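Local coordinates for TSC1 N-terminal domain (Chaetomium thermophilum, PDB 7A0M), which probably acts in the TSC complex that restrains mTORC1, binding phosphoinositides of the lysosomal membrane through its N-terminal domain, at residues L278-R282 / E364-S369. Residues are numbered along the deposited sequence; the frame is centred on the assembly and turned at random.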
loop_
_atom_site.group_PDB
_atom_site.type_symbol
_atom_site.label_atom_id
_atom_site.label_comp_id
_atom_site.label_asym_id
_atom_site.label_seq_id
_atom_site.Cartn_x
_atom_site.Cartn_y
_atom_site.Cartn_z
ATOM N N LEU B 278 -10.614 12.643 12.328
ATOM C CA LEU B 278 -11.275 11.639 11.501
ATOM C C LEU B 278 -12.790 11.687 11.661
ATOM O O LEU B 278 -13.523 11.355 10.722
ATOM C CB LEU B 278 -10.737 10.249 11.844
ATOM C CG LEU B 278 -11.074 9.112 10.878
ATOM C CD1 LEU B 278 -10.477 9.385 9.504
ATOM C CD2 LEU B 278 -10.571 7.785 11.427
ATOM N N PHE B 279 -13.279 12.098 12.831
ATOM C CA PHE B 279 -14.708 12.219 13.107
ATOM C C PHE B 279 -15.129 13.680 13.225
ATOM O O PHE B 279 -15.955 14.037 14.067
ATOM C CB PHE B 279 -15.095 11.466 14.377
ATOM C CG PHE B 279 -15.162 9.978 14.210
ATOM C CD1 PHE B 279 -14.030 9.241 13.909
ATOM C CD2 PHE B 279 -16.371 9.316 14.345
ATOM C CE1 PHE B 279 -14.104 7.873 13.754
ATOM C CE2 PHE B 279 -16.449 7.949 14.190
ATOM C CZ PHE B 279 -15.312 7.228 13.894
ATOM N N TRP B 280 -14.552 14.543 12.387
ATOM C CA TRP B 280 -14.837 15.971 12.480
ATOM C C TRP B 280 -16.303 16.283 12.200
ATOM O O TRP B 280 -16.828 17.281 12.705
ATOM C CB TRP B 280 -13.940 16.744 11.515
ATOM C CG TRP B 280 -13.989 18.222 11.720
ATOM C CD1 TRP B 280 -14.581 19.144 10.909
ATOM C CD2 TRP B 280 -13.429 18.952 12.817
ATOM N NE1 TRP B 280 -14.422 20.404 11.429
ATOM C CE2 TRP B 280 -13.718 20.314 12.601
ATOM C CE3 TRP B 280 -12.711 18.589 13.961
ATOM C CZ2 TRP B 280 -13.312 21.312 13.484
ATOM C CZ3 TRP B 280 -12.310 19.581 14.837
ATOM C CH2 TRP B 280 -12.612 20.926 14.594
ATOM N N ASP B 281 -16.979 15.448 11.410
ATOM C CA ASP B 281 -18.380 15.689 11.087
ATOM C C ASP B 281 -19.339 15.255 12.189
ATOM O O ASP B 281 -20.544 15.501 12.069
ATOM C CB ASP B 281 -18.748 14.988 9.775
ATOM C CG ASP B 281 -18.382 13.515 9.769
ATOM O OD1 ASP B 281 -18.035 12.972 10.839
ATOM O OD2 ASP B 281 -18.443 12.898 8.686
ATOM N N ARG B 282 -18.847 14.621 13.249
ATOM C CA ARG B 282 -19.710 14.180 14.339
ATOM C C ARG B 282 -19.655 15.154 15.510
ATOM O O ARG B 282 -19.788 16.365 15.329
ATOM C CB ARG B 282 -19.317 12.776 14.804
ATOM C CG ARG B 282 -20.228 12.209 15.883
ATOM C CD ARG B 282 -19.765 10.835 16.345
ATOM N NE ARG B 282 -19.787 9.852 15.265
ATOM C CZ ARG B 282 -20.853 9.134 14.930
ATOM N NH1 ARG B 282 -21.995 9.291 15.588
ATOM N NH2 ARG B 282 -20.782 8.261 13.934
ATOM N N GLU B 364 -15.235 1.854 14.010
ATOM C CA GLU B 364 -15.501 3.064 13.238
ATOM C C GLU B 364 -14.209 3.754 12.815
ATOM O O GLU B 364 -14.118 4.278 11.698
ATOM C CB GLU B 364 -16.382 4.011 14.050
ATOM C CG GLU B 364 -17.826 3.558 14.189
ATOM C CD GLU B 364 -18.613 4.413 15.163
ATOM O OE1 GLU B 364 -18.024 5.349 15.743
ATOM O OE2 GLU B 364 -19.819 4.150 15.350
ATOM N N ILE B 365 -13.203 3.777 13.695
ATOM C CA ILE B 365 -11.906 4.339 13.324
ATOM C C ILE B 365 -11.284 3.536 12.188
ATOM O O ILE B 365 -10.728 4.101 11.238
ATOM C CB ILE B 365 -10.975 4.401 14.550
ATOM C CG1 ILE B 365 -11.518 5.381 15.590
ATOM C CG2 ILE B 365 -9.563 4.795 14.132
ATOM C CD1 ILE B 365 -11.196 6.830 15.300
ATOM N N ARG B 366 -11.371 2.206 12.267
ATOM C CA ARG B 366 -10.839 1.355 11.206
ATOM C C ARG B 366 -11.565 1.594 9.890
ATOM O O ARG B 366 -10.932 1.756 8.839
ATOM C CB ARG B 366 -10.949 -0.113 11.611
ATOM C CG ARG B 366 -9.939 -0.559 12.639
ATOM C CD ARG B 366 -9.957 -2.067 12.761
ATOM N NE ARG B 366 -11.021 -2.551 13.633
ATOM C CZ ARG B 366 -10.843 -2.881 14.907
ATOM N NH1 ARG B 366 -9.641 -2.777 15.458
ATOM N NH2 ARG B 366 -11.865 -3.314 15.631
ATOM N N GLU B 367 -12.899 1.609 9.928
ATOM C CA GLU B 367 -13.675 1.733 8.700
ATOM C C GLU B 367 -13.404 3.063 8.006
ATOM O O GLU B 367 -13.378 3.133 6.771
ATOM C CB GLU B 367 -15.163 1.575 9.006
ATOM C CG GLU B 367 -16.026 1.264 7.792
ATOM C CD GLU B 367 -15.650 -0.048 7.125
ATOM O OE1 GLU B 367 -14.694 -0.062 6.321
ATOM O OE2 GLU B 367 -16.308 -1.070 7.412
ATOM N N ARG B 368 -13.190 4.126 8.782
ATOM C CA ARG B 368 -12.864 5.422 8.202
ATOM C C ARG B 368 -11.401 5.532 7.795
ATOM O O ARG B 368 -11.061 6.400 6.984
ATOM C CB ARG B 368 -13.211 6.542 9.185
ATOM C CG ARG B 368 -14.700 6.707 9.429
ATOM C CD ARG B 368 -14.998 8.034 10.104
ATOM N NE ARG B 368 -16.429 8.314 10.151
ATOM C CZ ARG B 368 -16.949 9.537 10.171
ATOM N NH1 ARG B 368 -16.152 10.598 10.143
ATOM N NH2 ARG B 368 -18.263 9.702 10.215
ATOM N N SER B 369 -10.532 4.678 8.336
ATOM C CA SER B 369 -9.136 4.644 7.925
ATOM C C SER B 369 -8.911 3.822 6.663
ATOM O O SER B 369 -7.786 3.802 6.150
ATOM C CB SER B 369 -8.265 4.091 9.056
ATOM O OG SER B 369 -8.332 4.913 10.207
#
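Extended from CG to NE, with CG anti to its own carbonyl carbon (chi1 -68°), Arg368 reaches across to Phe279, whose chi1 of -76° swings the ring toward helix 357-373, chi2 then setting its plane nearly parallel to the guanidinium. The evidence for a cation-pi stack is direct: planes 11° apart and Arg368 CZ 4.3 Å from the Phe279 ring centroid, with Arg368 CD adding a CH-pi contact over the same face. In its own plane the guanidinium is gripped at the edge. Arg368 NH1 gives a 2.8 Å bond to Leu278 O, on a carbonyl lone pair, and a second of 3.1 Å to Asp281 OD1 from its syn side but tilted out of the carboxylate plane, the two flat groups standing nearly perpendicular; Arg368 NH2 adds a weak bond to the same OD1 in this salt bridge. Replacing Arg368 by alanine removes stack and salt bridge together, and is likely to leave Asp281 and Leu278 O without this partner and Phe279 freer to turn. At the ring edge sits Glu364 CB, 3.4 Å from Phe279 CZ, while Ile365 CD1 approaches Phe279 CE1 obliquely at 3.5 Å. The arrangement pins the type I beta turn Phe279-Arg282, just after helix 267-278, onto helix 357-373 within the largely helical TSC1 N-terminal domain.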